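Local coordinates for VAL-1 (Chlorella virus, PDB 3IM0), which probably degrades alginate and related polyuronates by beta-elimination, as an alginate lyase of polysaccharide lyase family 14, at residues G23-K28 against G58-A63; L68-I73 against D209-R214. All coordinates share one frame; numbering follows the deposited sequence.

Contact 1 of 2, residues G23-K28 against G58-A63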
ATOM      1  N   GLY A  23      -0.551   2.889 -15.764  1.00 13.60           N
ATOM      2  CA  GLY A  23      -1.528   3.563 -14.897  1.00 14.15           C
ATOM      3  C   GLY A  23      -0.924   4.710 -14.122  1.00 10.26           C
ATOM      4  O   GLY A  23      -1.328   4.981 -12.953  1.00 15.63           O
ATOM      5  N   VAL A  24       0.033   5.424 -14.697  1.00 10.53           N
ATOM      6  CA  VAL A  24       0.742   6.467 -13.979  1.00  8.20           C
ATOM      7  C   VAL A  24      -0.058   7.783 -13.969  1.00 14.95           C
ATOM      8  O   VAL A  24      -0.493   8.243 -15.023  1.00 15.39           O
ATOM      9  CB  VAL A  24       2.131   6.775 -14.567  1.00 12.75           C
ATOM     10  CG1 VAL A  24       2.790   7.932 -13.836  1.00 12.51           C
ATOM     11  CG2 VAL A  24       3.012   5.519 -14.506  1.00 11.97           C
ATOM     12  N   ASN A  25      -0.150   8.348 -12.774  1.00  8.39           N
ATOM     13  CA  ASN A  25      -0.726   9.696 -12.605  1.00  8.78           C
ATOM     14  C   ASN A  25       0.147  10.427 -11.602  1.00  7.08           C
ATOM     15  O   ASN A  25       0.055  10.223 -10.380  1.00 11.39           O
ATOM     16  CB  ASN A  25      -2.185   9.646 -12.169  1.00  8.74           C
ATOM     17  CG  ASN A  25      -2.847  11.018 -12.189  1.00 18.89           C
ATOM     18  OD1 ASN A  25      -4.050  11.165 -11.917  1.00 30.48           O
ATOM     19  ND2 ASN A  25      -2.156  12.115 -12.507  1.00 17.26           N
ATOM     20  N   MET A  26       0.987  11.283 -12.191  1.00  8.68           N
ATOM     21  CA  MET A  26       1.951  11.994 -11.374  1.00  9.03           C
ATOM     22  C   MET A  26       1.302  13.165 -10.639  1.00 10.60           C
ATOM     23  O   MET A  26       1.902  13.617  -9.663  1.00 11.63           O
ATOM     24  CB  MET A  26       3.157  12.522 -12.169  1.00 13.01           C
ATOM     25  CG  MET A  26       4.005  11.398 -12.764  1.00 11.73           C
ATOM     26  SD  MET A  26       4.739  10.285 -11.545  1.00 13.98           S
ATOM     27  CE  MET A  26       5.920  11.378 -10.756  1.00 14.80           C
ATOM     28  N   LYS A  27       0.171  13.642 -11.180  1.00 12.73           N
ATOM     29  CA  LYS A  27      -0.483  14.811 -10.564  1.00 13.16           C
ATOM     30  C   LYS A  27       0.522  15.933 -10.443  1.00 12.89           C
ATOM     31  O   LYS A  27       1.163  16.265 -11.468  1.00 13.66           O
ATOM     32  CB  LYS A  27      -1.137  14.387  -9.239  1.00 10.75           C
ATOM     33  CG  LYS A  27      -2.426  13.591  -9.507  1.00 11.53           C
ATOM     34  CD  LYS A  27      -3.023  13.194  -8.148  1.00 14.33           C
ATOM     35  CE  LYS A  27      -4.141  12.197  -8.287  1.00 15.57           C
ATOM     36  NZ  LYS A  27      -4.768  11.886  -6.960  1.00 13.09           N
ATOM     37  N   LYS A  28       0.743  16.586  -9.299  1.00  8.33           N
ATOM     38  CA  LYS A  28       1.761  17.595  -9.169  1.00  7.61           C
ATOM     39  C   LYS A  28       3.096  17.061  -8.662  1.00  6.55           C
ATOM     40  O   LYS A  28       4.040  17.826  -8.413  1.00 10.37           O
ATOM     41  CB  LYS A  28       1.303  18.712  -8.201  1.00 10.24           C
ATOM     42  CG  LYS A  28       0.234  19.595  -8.857  1.00  9.89           C
ATOM     43  CD  LYS A  28      -0.237  20.661  -7.881  1.00 13.87           C
ATOM     44  CE  LYS A  28      -1.398  21.478  -8.468  1.00 16.76           C
ATOM     45  NZ  LYS A  28      -1.776  22.535  -7.474  1.00 18.76           N
ATOM     46  N   GLY A  58      -0.678  13.891  -4.140  1.00  7.86           N
ATOM     47  CA  GLY A  58      -0.141  12.527  -4.174  1.00  8.14           C
ATOM     48  C   GLY A  58       0.205  12.170  -5.618  1.00 11.26           C
ATOM     49  O   GLY A  58       0.422  13.016  -6.469  1.00 10.30           O
ATOM     50  N   PHE A  59       0.273  10.870  -5.862  1.00  8.49           N
ATOM     51  CA  PHE A  59       0.502  10.319  -7.191  1.00  7.08           C
ATOM     52  C   PHE A  59       0.174   8.835  -7.194  1.00 10.38           C
ATOM     53  O   PHE A  59       0.032   8.258  -6.117  1.00 10.12           O
ATOM     54  CB  PHE A  59       1.940  10.574  -7.629  1.00  6.78           C
ATOM     55  CG  PHE A  59       3.036   9.783  -6.932  1.00  8.41           C
ATOM     56  CD1 PHE A  59       3.641   8.715  -7.593  1.00 10.30           C
ATOM     57  CD2 PHE A  59       3.433  10.117  -5.646  1.00  9.42           C
ATOM     58  CE1 PHE A  59       4.637   8.014  -6.947  1.00 11.44           C
ATOM     59  CE2 PHE A  59       4.472   9.421  -5.002  1.00 10.46           C
ATOM     60  CZ  PHE A  59       5.057   8.367  -5.684  1.00  8.94           C
ATOM     61  N   SER A  60       0.069   8.227  -8.365  1.00  7.82           N
ATOM     62  CA  SER A  60      -0.287   6.825  -8.410  1.00  6.36           C
ATOM     63  C   SER A  60       0.422   6.161  -9.597  1.00  9.74           C
ATOM     64  O   SER A  60       0.757   6.841 -10.572  1.00 11.14           O
ATOM     65  CB  SER A  60      -1.801   6.653  -8.557  1.00 13.92           C
ATOM     66  OG  SER A  60      -2.395   7.329  -9.683  1.00 11.15           O
ATOM     67  N   PHE A  61       0.565   4.862  -9.469  1.00  9.06           N
ATOM     68  CA  PHE A  61       1.039   4.006 -10.570  1.00  9.64           C
ATOM     69  C   PHE A  61       0.729   2.555 -10.226  1.00 12.24           C
ATOM     70  O   PHE A  61       0.544   2.197  -9.050  1.00 12.07           O
ATOM     71  CB  PHE A  61       2.534   4.127 -10.788  1.00  8.17           C
ATOM     72  CG  PHE A  61       3.476   3.672  -9.706  1.00 10.77           C
ATOM     73  CD1 PHE A  61       3.963   2.369  -9.687  1.00 12.67           C
ATOM     74  CD2 PHE A  61       3.905   4.542  -8.702  1.00  8.45           C
ATOM     75  CE1 PHE A  61       4.854   2.004  -8.691  1.00 10.68           C
ATOM     76  CE2 PHE A  61       4.779   4.204  -7.686  1.00 10.90           C
ATOM     77  CZ  PHE A  61       5.247   2.895  -7.703  1.00 10.79           C
ATOM     78  N   SER A  62       0.745   1.689 -11.224  1.00  9.27           N
ATOM     79  CA  SER A  62       0.500   0.258 -11.017  0.50  9.20           C
ATOM     80  C   SER A  62       1.729  -0.496 -11.516  1.00 10.69           C
ATOM     81  O   SER A  62       2.319  -0.080 -12.497  1.00 15.77           O
ATOM     82  CB  SER A  62      -0.729  -0.223 -11.772  0.50 12.28           C
ATOM     83  OG  SER A  62      -1.098  -1.559 -11.471  0.50  8.30           O
ATOM     84  N   ALA A  63       2.112  -1.584 -10.874  1.00  9.82           N
ATOM     85  CA  ALA A  63       3.285  -2.311 -11.419  1.00 12.19           C
ATOM     86  C   ALA A  63       3.043  -3.802 -11.383  1.00 13.51           C
ATOM     87  O   ALA A  63       2.401  -4.301 -10.454  1.00 10.40           O
ATOM     88  CB  ALA A  63       4.513  -1.966 -10.601  1.00 11.32           C
TER
HETATM   89  O   HOH W   1      -3.417   6.007 -11.596  1.00 35.65           O
HETATM   90  O   HOH W   2       0.066  15.897  -6.615  1.00 11.05           O
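N25 and S60 pair backbone to backbone, with the two strands running antiparallel. Both bonds of this hydrogen-bonded pair are short: N25 N donates to S60 O at 2.8 Å, almost straight at 176°, and S60 N donates to N25 O at 2.8 Å, more bent at 154°. Each donor is tilted somewhat out of the acceptor's carbonyl plane. S60 O also receives a CA-H...O contact from V24, and G23 O one from F61 CA at 3.5 Å.

Waters carry the pairing beyond these bonds. One bridges G23 O, to which it donates at 2.7 Å, and S60 OG. The S60 and N25 side chains leave the same face of the sheet; with OG between the backbone N and the carbonyl carbon of S60, OG comes to 3.4 Å from N25 CB. A second water accepts from K28 N and donates to G58 O, which S29 OG also binds, so two donors serve this carbonyl where the chain of 23-28 turns out of the strand. K27 runs extended beside G58, its CB 3.5 Å from G58 O, and its NZ bonds G57 O; S62 OG is taken by D216.

On the other face, V24 CG2 touches F61 CB at 4.0 Å, the two side chains crossing at a slant, and M26 curls back to make an oblique Met-aromatic contact, SD 5.4 Å from the F59 ring centroid. The F59 and F61 rings both meet W217 of strand 212-221, which lies along the far side of 59-63. The arrangement is that of an outermost strand, 21-25, hydrogen-bonded to its neighbour 59-63 in an antiparallel sheet, consistent with the concanavalin-like beta-sandwich of this lyase clan.

Contact 2 of 2, residues L68-I73 against D209-R214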
ATOM      1  N   LEU A  68       7.480 -11.195  -9.940  1.00 17.25           N
ATOM      2  CA  LEU A  68       6.402 -11.144  -8.935  1.00 17.94           C
ATOM      3  C   LEU A  68       5.927 -12.564  -8.649  1.00 18.26           C
ATOM      4  O   LEU A  68       5.425 -13.285  -9.509  1.00 25.87           O
ATOM      5  CB  LEU A  68       5.267 -10.257  -9.413  1.00 16.96           C
ATOM      6  CG  LEU A  68       3.955 -10.237  -8.617  1.00 20.16           C
ATOM      7  CD1 LEU A  68       4.135  -9.436  -7.341  1.00 24.75           C
ATOM      8  CD2 LEU A  68       2.828  -9.680  -9.474  1.00 24.01           C
ATOM      9  N   ASN A  69       6.134 -12.965  -7.401  1.00 12.97           N
ATOM     10  CA  ASN A  69       5.681 -14.301  -6.955  1.00 13.75           C
ATOM     11  C   ASN A  69       4.204 -14.237  -6.593  1.00 18.52           C
ATOM     12  O   ASN A  69       3.873 -13.505  -5.656  1.00 15.50           O
ATOM     13  CB  ASN A  69       6.578 -14.706  -5.807  1.00 13.61           C
ATOM     14  CG  ASN A  69       6.307 -16.062  -5.194  1.00 22.01           C
ATOM     15  OD1 ASN A  69       5.209 -16.602  -5.214  1.00 16.73           O
ATOM     16  ND2 ASN A  69       7.351 -16.627  -4.585  1.00 27.98           N
ATOM     17  N   LYS A  70       3.343 -14.951  -7.303  1.00 16.94           N
ATOM     18  CA  LYS A  70       1.895 -14.841  -7.189  1.00 12.52           C
ATOM     19  C   LYS A  70       1.402 -15.436  -5.866  1.00 11.02           C
ATOM     20  O   LYS A  70       0.262 -15.157  -5.466  1.00 15.53           O
ATOM     21  CB  LYS A  70       1.165 -15.521  -8.346  1.00 21.01           C
ATOM     22  CG  LYS A  70       1.328 -14.726  -9.640  1.00 34.61           C
ATOM     23  CD  LYS A  70       1.828 -15.608 -10.766  1.00 50.52           C
ATOM     24  CE  LYS A  70       0.711 -15.892 -11.765  1.00 59.41           C
ATOM     25  NZ  LYS A  70      -0.572 -15.294 -11.294  1.00 76.81           N
ATOM     26  N   ASN A  71       2.224 -16.248  -5.218  1.00 14.07           N
ATOM     27  CA  ASN A  71       1.823 -16.843  -3.947  1.00 14.68           C
ATOM     28  C   ASN A  71       2.236 -16.057  -2.715  1.00 13.37           C
ATOM     29  O   ASN A  71       1.553 -16.087  -1.688  1.00 16.50           O
ATOM     30  CB  ASN A  71       2.414 -18.263  -3.827  1.00 16.22           C
ATOM     31  CG  ASN A  71       1.676 -19.136  -4.850  1.00 24.79           C
ATOM     32  OD1 ASN A  71       0.465 -19.282  -4.697  1.00 34.31           O
ATOM     33  ND2 ASN A  71       2.447 -19.621  -5.811  1.00 40.30           N
ATOM     34  N   ALA A  72       3.339 -15.318  -2.773  1.00 11.81           N
ATOM     35  CA  ALA A  72       3.765 -14.515  -1.652  1.00 12.53           C
ATOM     36  C   ALA A  72       4.806 -13.505  -2.095  1.00 15.43           C
ATOM     37  O   ALA A  72       5.755 -13.865  -2.797  1.00 14.45           O
ATOM     38  CB  ALA A  72       4.380 -15.372  -0.546  1.00 13.20           C
ATOM     39  N   ILE A  73       4.637 -12.273  -1.626  1.00 11.35           N
ATOM     40  CA  ILE A  73       5.575 -11.238  -2.064  1.00 11.31           C
ATOM     41  C   ILE A  73       5.513 -10.082  -1.064  1.00  9.57           C
ATOM     42  O   ILE A  73       4.456  -9.928  -0.447  1.00 10.02           O
ATOM     43  CB  ILE A  73       5.268 -10.754  -3.500  1.00  8.94           C
ATOM     44  CG1 ILE A  73       6.455 -10.058  -4.202  1.00 12.49           C
ATOM     45  CG2 ILE A  73       4.067  -9.823  -3.548  1.00 13.19           C
ATOM     46  CD1 ILE A  73       7.617 -11.030  -4.385  1.00 14.36           C
ATOM     47  N   ASP A 209      -6.958 -19.830  -8.938  1.00 14.54           N
ATOM     48  CA  ASP A 209      -6.463 -19.007 -10.032  1.00 17.01           C
ATOM     49  C   ASP A 209      -6.419 -17.519  -9.686  1.00 21.56           C
ATOM     50  O   ASP A 209      -5.910 -16.710 -10.460  1.00 18.69           O
ATOM     51  CB  ASP A 209      -7.366 -19.205 -11.243  1.00 22.71           C
ATOM     52  CG  ASP A 209      -8.781 -18.758 -10.909  1.00 31.12           C
ATOM     53  OD1 ASP A 209      -9.285 -19.204  -9.861  1.00 35.77           O
ATOM     54  OD2 ASP A 209      -9.335 -17.973 -11.702  1.00 60.83           O
ATOM     55  N   LEU A 210      -6.964 -17.150  -8.530  1.00 15.67           N
ATOM     56  CA  LEU A 210      -6.953 -15.747  -8.113  1.00 16.27           C
ATOM     57  C   LEU A 210      -5.819 -15.575  -7.105  1.00 12.49           C
ATOM     58  O   LEU A 210      -5.985 -15.990  -5.954  1.00 14.90           O
ATOM     59  CB  LEU A 210      -8.290 -15.341  -7.495  1.00 16.20           C
ATOM     60  CG  LEU A 210      -9.487 -15.493  -8.443  1.00 13.11           C
ATOM     61  CD1 LEU A 210     -10.807 -15.442  -7.689  1.00 16.08           C
ATOM     62  CD2 LEU A 210      -9.429 -14.411  -9.516  1.00 17.60           C
ATOM     63  N   LEU A 211      -4.718 -15.003  -7.560  1.00 12.15           N
ATOM     64  CA  LEU A 211      -3.518 -14.867  -6.772  1.00 10.16           C
ATOM     65  C   LEU A 211      -3.019 -13.428  -6.746  1.00 12.06           C
ATOM     66  O   LEU A 211      -3.727 -12.521  -7.216  1.00 13.88           O
ATOM     67  CB  LEU A 211      -2.420 -15.803  -7.348  1.00 14.59           C
ATOM     68  CG  LEU A 211      -2.881 -17.271  -7.424  1.00 19.66           C
ATOM     69  CD1 LEU A 211      -1.931 -18.096  -8.291  1.00 19.52           C
ATOM     70  CD2 LEU A 211      -3.007 -17.883  -6.039  1.00 18.86           C
ATOM     71  N   ILE A 212      -1.822 -13.241  -6.210  1.00 13.71           N
ATOM     72  CA  ILE A 212      -1.274 -11.881  -6.155  1.00 10.32           C
ATOM     73  C   ILE A 212      -1.082 -11.406  -7.591  1.00 15.32           C
ATOM     74  O   ILE A 212      -0.468 -12.125  -8.395  1.00 16.82           O
ATOM     75  CB  ILE A 212       0.006 -11.845  -5.320  1.00 15.34           C
ATOM     76  CG1 ILE A 212      -0.240 -12.139  -3.833  1.00 14.46           C
ATOM     77  CG2 ILE A 212       0.698 -10.510  -5.531  1.00 20.72           C
ATOM     78  CD1 ILE A 212       1.034 -12.499  -3.078  1.00 18.48           C
ATOM     79  N   SER A 213      -1.606 -10.222  -7.935  0.68 14.52           N
ATOM     80  CA  SER A 213      -1.603  -9.831  -9.352  0.68 14.77           C
ATOM     81  C   SER A 213      -0.935  -8.504  -9.665  0.68 14.03           C
ATOM     82  O   SER A 213      -0.552  -8.313 -10.826  0.68 10.32           O
ATOM     83  CB  SER A 213      -3.044  -9.785  -9.895  0.68 17.88           C
ATOM     84  OG  SER A 213      -3.826  -8.863  -9.158  0.68 19.06           O
ATOM     85  N   ARG A 214      -0.793  -7.586  -8.722  1.00 11.18           N
ATOM     86  CA  ARG A 214      -0.085  -6.335  -8.993  1.00  9.53           C
ATOM     87  C   ARG A 214       0.206  -5.541  -7.726  1.00 12.02           C
ATOM     88  O   ARG A 214      -0.324  -5.831  -6.658  1.00 15.38           O
ATOM     89  CB  ARG A 214      -0.951  -5.453  -9.919  1.00 10.34           C
ATOM     90  CG  ARG A 214      -2.258  -4.980  -9.284  1.00 16.75           C
ATOM     91  CD  ARG A 214      -3.202  -4.457 -10.391  1.00 18.58           C
ATOM     92  NE  ARG A 214      -4.383  -3.878  -9.787  1.00 21.06           N
ATOM     93  CZ  ARG A 214      -5.471  -4.497  -9.374  1.00 28.55           C
ATOM     94  NH1 ARG A 214      -5.645  -5.803  -9.476  1.00 28.66           N
ATOM     95  NH2 ARG A 214      -6.436  -3.755  -8.837  1.00 41.68           N
TER
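I212 thrusts its side chain into the bend formed by 68-73, and its two branches divide most of the contact, both coming near I73. With CG1 anti to the carbonyl carbon (chi1 -67°), CD1 reaches under the turn to 3.7 Å from A72 N, while CG2 is directed to the other side, where it touches L68 CD1 and I73 CG2, each at 4.0 Å. Both of those side chains cross I212 at a slant, and both also rest on M240 of strand 231-241; I212 itself packs on T96 and I98 of strand 91-99. The other L68 methyl, CD2, lies 3.9 Å from S213 O.

The bend is shaped by an Asx turn: N69 OD1 accepts from N71 N at 3.0 Å, and weakly from A72 N. It leads into strand 72-80 of one large antiparallel sheet, whereas I212 opens strand 212-221 of the other, so the contact joins the two sheets of the sandwich near these strand starts. A classic beta bulge follows at S213 and R214, which both face F97.

Between the two segments, I212 N donates to K70 O at 2.9 Å and 158°, lying in the carbonyl plane on a lone pair. Beside this bond K70 and L211 meet CB to CB at 3.7 Å, and K70 CG comes within 3.4 Å of I212 O before the lysine chain bends at its later torsions. L211 runs alongside N71, the two side chains pointing the same way, with CD2 4.0 Å from N71 OD1.

Contact 1 closes before contact 2 opens along the chain, and strand 59-63 is followed directly by strand 72-80. The centres of the two contacts lie 22 Å apart, yet the contacts touch: A63 O is 3.6 Å from R214 CB, and S62 OG is 3.7 Å from R214 CD. This meeting follows from the sheet order, in which 59-63 and 212-221 are neighbours. D216 ties the two ends together, accepting a hydrogen bond from S62 OG and forming a salt bridge with R214 NE. A bound glucuronic acid lies about 9 Å from the side chain of S60 in contact 1 and about 9 Å from that of R214 in contact 2, so neither side chain touches the sugar.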